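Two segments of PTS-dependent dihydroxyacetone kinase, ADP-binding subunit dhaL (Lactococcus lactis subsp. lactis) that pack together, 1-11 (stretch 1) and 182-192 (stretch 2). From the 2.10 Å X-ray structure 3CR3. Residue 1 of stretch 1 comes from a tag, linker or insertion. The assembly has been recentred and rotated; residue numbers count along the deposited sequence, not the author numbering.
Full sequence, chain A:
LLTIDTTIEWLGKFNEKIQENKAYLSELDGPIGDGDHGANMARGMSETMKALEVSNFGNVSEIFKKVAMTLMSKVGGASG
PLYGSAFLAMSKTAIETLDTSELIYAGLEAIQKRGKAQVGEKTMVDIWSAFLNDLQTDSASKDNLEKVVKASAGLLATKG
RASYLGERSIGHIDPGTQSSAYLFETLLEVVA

Stretch 1 1-11: LLTIDTTIEWL
Stretch 2, residues 182-192: YLFETLLEVVA

How do two segments from opposite ends of one chain come to lie together? Residues 4-11 form the start of a helix that continues onward, preceded by an extended lead-in in which Leu2 has phi/psi of -71/154 and Thr3 of -130/173. Residues 182-191 are the close of a helix that began earlier, with Ala192 ending the chain. The helix axes approach to 9.1 Å, and their N-to-C directions differ by 142°, so the two run in roughly opposing senses with a marked splay. The register is set by Trp10 and Leu187, whose CA atoms are 5.7 Å apart. From there the lead-in residue Leu2 falls near Val190 and Val191.

What is the main bump, and which hollow receives it? Trp10 is the knob, and Leu183, Thr186, Leu187 and Val190 make the hole. The CA-to-CB bond of Trp10 points sideways, but chi1 of 160° (t) and chi2 of 40° bring the indole to the other helix. One ring face lies against Leu187, itself t with chi2 of 52°: its CD1 sits 3.7 Å from the centroid of the six-membered ring and only 14° off the ring normal, a CH-pi contact. Leu183, also t with chi2 of 61°, meets the ring where its CD1 comes 3.5 Å from Trp10 CZ2. Val190 closes the hole beside the stem of the knob, with CG2 3.8 Å from Trp10 CB.

Why does a polar indole nitrogen fit so well against a helix? Trp10 NE1 donates a hydrogen bond to Leu183 O, 2.8 Å away with an N-H...O angle of 154°, and the acceptor lies near the ring plane, where the N-H points. That carbonyl also accepts the helical hydrogen bond from Leu187 N at 3.1 Å, so the indole joins the backbone ladder without displacing a rung. Thr186 (chi1 50°, p) lies at the ring edge too, its OG1 3.4 Å from Trp10 CD1.

How is the packing extended beyond the tryptophan? Leu2, with chi1 m and chi2 t, starts sideways, yet its end reaches a groove formed by three apolar side chains: its CD2 lies 3.7 Å from Val191 CG2, 4.0 Å from Leu187 CD1 and 4.2 Å from Val190 CG2. Val190 (chi1 -36°) points toward the first stretch and places CG2 3.7 Å from Thr6 O, while Glu9, with chi1 and chi2 both t, brings OE1 to 4.0 Å from Val190 CB. Thr3, at the N-cap, helps fix the turn into the helix: Thr3 N donates to Thr6 OG1 at 2.9 Å, and Thr3 O accepts from Thr7 N at 2.8 Å and Thr7 OG1 at 2.7 Å. In all, 452 Å² is buried, with Trp10 contributing the largest share.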

# COMPACT_ATOMS: atom_id res chain seq x y z
N LEU A 1 -35.62 -8.22 33.10
CA LEU A 1 -35.42 -7.80 31.67
C LEU A 1 -35.35 -6.27 31.63
O LEU A 1 -35.86 -5.59 32.53
CB LEU A 1 -36.55 -8.31 30.74
CG LEU A 1 -36.93 -9.81 30.71
CD1 LEU A 1 -37.85 -10.15 31.90
CD2 LEU A 1 -37.60 -10.28 29.38
N LEU A 2 -34.70 -5.75 30.59
CA LEU A 2 -34.58 -4.32 30.38
C LEU A 2 -35.90 -3.68 29.97
O LEU A 2 -36.76 -4.34 29.40
CB LEU A 2 -33.56 -4.05 29.28
CG LEU A 2 -32.08 -4.26 29.59
CD1 LEU A 2 -31.31 -4.31 28.28
CD2 LEU A 2 -31.55 -3.16 30.48
N THR A 3 -36.01 -2.39 30.28
CA THR A 3 -37.12 -1.56 29.86
C THR A 3 -36.51 -0.31 29.25
O THR A 3 -35.30 -0.14 29.30
CB THR A 3 -38.00 -1.17 31.08
OG1 THR A 3 -37.20 -0.48 32.04
CG2 THR A 3 -38.61 -2.40 31.74
N ILE A 4 -37.35 0.55 28.67
CA ILE A 4 -36.91 1.87 28.18
C ILE A 4 -36.07 2.63 29.22
O ILE A 4 -34.97 3.10 28.91
CB ILE A 4 -38.13 2.75 27.72
CG1 ILE A 4 -38.64 2.28 26.36
CG2 ILE A 4 -37.77 4.27 27.66
CD1 ILE A 4 -40.02 2.82 26.01
N ASP A 5 -36.59 2.73 30.44
CA ASP A 5 -35.95 3.49 31.50
C ASP A 5 -34.64 2.85 32.00
O ASP A 5 -33.63 3.55 32.20
CB ASP A 5 -36.92 3.70 32.68
CG ASP A 5 -38.04 4.72 32.38
OD1 ASP A 5 -37.99 5.48 31.38
OD2 ASP A 5 -39.00 4.77 33.18
N THR A 6 -34.63 1.53 32.20
CA THR A 6 -33.42 0.86 32.68
C THR A 6 -32.37 0.70 31.59
O THR A 6 -31.18 0.65 31.89
CB THR A 6 -33.69 -0.51 33.37
OG1 THR A 6 -34.32 -1.41 32.45
CG2 THR A 6 -34.56 -0.32 34.61
N THR A 7 -32.81 0.60 30.34
CA THR A 7 -31.89 0.62 29.21
C THR A 7 -31.17 1.96 29.14
O THR A 7 -29.94 2.01 29.03
CB THR A 7 -32.57 0.29 27.86
OG1 THR A 7 -33.17 -1.01 27.94
CG2 THR A 7 -31.54 0.26 26.73
N ILE A 8 -31.92 3.06 29.25
CA ILE A 8 -31.31 4.38 29.27
C ILE A 8 -30.41 4.56 30.50
O ILE A 8 -29.33 5.16 30.41
CB ILE A 8 -32.35 5.51 29.12
CG1 ILE A 8 -32.82 5.58 27.66
CG2 ILE A 8 -31.76 6.85 29.56
CD1 ILE A 8 -34.10 6.38 27.44
N GLU A 9 -30.86 4.04 31.64
CA GLU A 9 -30.04 4.01 32.85
C GLU A 9 -28.72 3.26 32.59
O GLU A 9 -27.66 3.74 32.95
CB GLU A 9 -30.79 3.35 34.01
CG GLU A 9 -30.02 3.35 35.34
CD GLU A 9 -30.69 2.52 36.44
OE1 GLU A 9 -31.72 1.85 36.16
OE2 GLU A 9 -30.19 2.55 37.58
N TRP A 10 -28.83 2.09 31.94
CA TRP A 10 -27.68 1.19 31.73
C TRP A 10 -26.62 1.87 30.87
O TRP A 10 -25.45 1.94 31.25
CB TRP A 10 -28.14 -0.18 31.17
CG TRP A 10 -27.06 -1.00 30.47
CD1 TRP A 10 -25.76 -1.15 30.86
CD2 TRP A 10 -27.21 -1.79 29.27
NE1 TRP A 10 -25.08 -1.96 29.97
CE2 TRP A 10 -25.95 -2.36 28.99
CE3 TRP A 10 -28.29 -2.04 28.40
CZ2 TRP A 10 -25.73 -3.19 27.88
CZ3 TRP A 10 -28.07 -2.86 27.29
CH2 TRP A 10 -26.80 -3.43 27.04
N LEU A 11 -27.06 2.42 29.75
CA LEU A 11 -26.17 3.09 28.82
C LEU A 11 -25.52 4.34 29.42
O LEU A 11 -24.38 4.66 29.09
CB LEU A 11 -26.90 3.41 27.50
CG LEU A 11 -27.22 2.16 26.66
CD1 LEU A 11 -28.34 2.43 25.65
CD2 LEU A 11 -25.98 1.63 25.97
N TYR A 182 -16.90 -3.24 31.03
CA TYR A 182 -17.64 -2.09 31.55
C TYR A 182 -19.10 -2.16 31.10
O TYR A 182 -20.01 -1.83 31.86
CB TYR A 182 -17.04 -0.76 31.05
CG TYR A 182 -15.60 -0.48 31.45
CD1 TYR A 182 -15.07 -0.92 32.67
CD2 TYR A 182 -14.78 0.28 30.61
CE1 TYR A 182 -13.72 -0.63 33.03
CE2 TYR A 182 -13.47 0.59 30.94
CZ TYR A 182 -12.93 0.13 32.14
OH TYR A 182 -11.62 0.44 32.43
N LEU A 183 -19.32 -2.59 29.87
CA LEU A 183 -20.68 -2.71 29.33
C LEU A 183 -21.54 -3.68 30.14
O LEU A 183 -22.69 -3.36 30.49
CB LEU A 183 -20.64 -3.14 27.86
CG LEU A 183 -21.98 -3.15 27.12
CD1 LEU A 183 -22.59 -1.74 27.10
CD2 LEU A 183 -21.77 -3.65 25.69
N PHE A 184 -20.97 -4.85 30.42
CA PHE A 184 -21.71 -5.93 31.08
C PHE A 184 -21.82 -5.74 32.58
O PHE A 184 -22.82 -6.15 33.18
CB PHE A 184 -21.06 -7.28 30.78
CG PHE A 184 -20.99 -7.62 29.32
CD1 PHE A 184 -21.98 -7.17 28.44
CD2 PHE A 184 -19.95 -8.41 28.82
CE1 PHE A 184 -21.93 -7.48 27.08
CE2 PHE A 184 -19.89 -8.72 27.46
CZ PHE A 184 -20.90 -8.26 26.59
N GLU A 185 -20.77 -5.18 33.17
CA GLU A 185 -20.77 -4.84 34.58
C GLU A 185 -21.89 -3.83 34.93
O GLU A 185 -22.61 -4.02 35.90
CB GLU A 185 -19.37 -4.34 34.98
CG GLU A 185 -19.30 -3.18 35.92
CD GLU A 185 -17.86 -2.82 36.29
OE1 GLU A 185 -16.92 -3.13 35.49
OE2 GLU A 185 -17.69 -2.22 37.37
N THR A 186 -22.04 -2.79 34.11
CA THR A 186 -23.14 -1.83 34.28
C THR A 186 -24.51 -2.46 33.96
O THR A 186 -25.51 -2.14 34.58
CB THR A 186 -22.93 -0.59 33.41
OG1 THR A 186 -22.61 -0.99 32.07
CG2 THR A 186 -21.77 0.24 33.98
N LEU A 187 -24.55 -3.36 32.98
CA LEU A 187 -25.75 -4.13 32.70
C LEU A 187 -26.22 -4.93 33.93
O LEU A 187 -27.39 -4.87 34.32
CB LEU A 187 -25.52 -5.07 31.50
CG LEU A 187 -26.76 -5.88 31.07
CD1 LEU A 187 -27.99 -4.98 30.84
CD2 LEU A 187 -26.45 -6.66 29.84
N LEU A 188 -25.29 -5.66 34.53
CA LEU A 188 -25.58 -6.48 35.72
C LEU A 188 -26.13 -5.64 36.88
O LEU A 188 -27.06 -6.06 37.57
CB LEU A 188 -24.32 -7.24 36.15
CG LEU A 188 -23.89 -8.42 35.27
CD1 LEU A 188 -22.74 -9.15 35.93
CD2 LEU A 188 -25.04 -9.38 35.00
N GLU A 189 -25.56 -4.45 37.07
CA GLU A 189 -26.04 -3.50 38.08
C GLU A 189 -27.52 -3.12 37.95
O GLU A 189 -28.21 -2.95 38.96
CB GLU A 189 -25.21 -2.21 38.03
CG GLU A 189 -23.75 -2.35 38.46
CD GLU A 189 -22.94 -1.07 38.27
OE1 GLU A 189 -23.49 -0.06 37.79
OE2 GLU A 189 -21.73 -1.08 38.63
N VAL A 190 -28.01 -2.97 36.73
CA VAL A 190 -29.38 -2.47 36.56
C VAL A 190 -30.37 -3.62 36.34
O VAL A 190 -31.56 -3.49 36.60
CB VAL A 190 -29.52 -1.40 35.44
CG1 VAL A 190 -28.30 -0.50 35.39
CG2 VAL A 190 -29.77 -2.03 34.08
N VAL A 191 -29.83 -4.75 35.88
CA VAL A 191 -30.64 -5.88 35.44
C VAL A 191 -30.70 -6.96 36.52
O VAL A 191 -31.79 -7.41 36.87
CB VAL A 191 -30.13 -6.41 34.05
CG1 VAL A 191 -30.06 -7.94 34.00
CG2 VAL A 191 -30.98 -5.85 32.92
N ALA A 192 -29.53 -7.38 37.02
CA ALA A 192 -29.41 -8.44 38.03
C ALA A 192 -30.25 -9.69 37.71
O ALA A 192 -30.86 -10.30 38.60
CB ALA A 192 -29.72 -7.89 39.46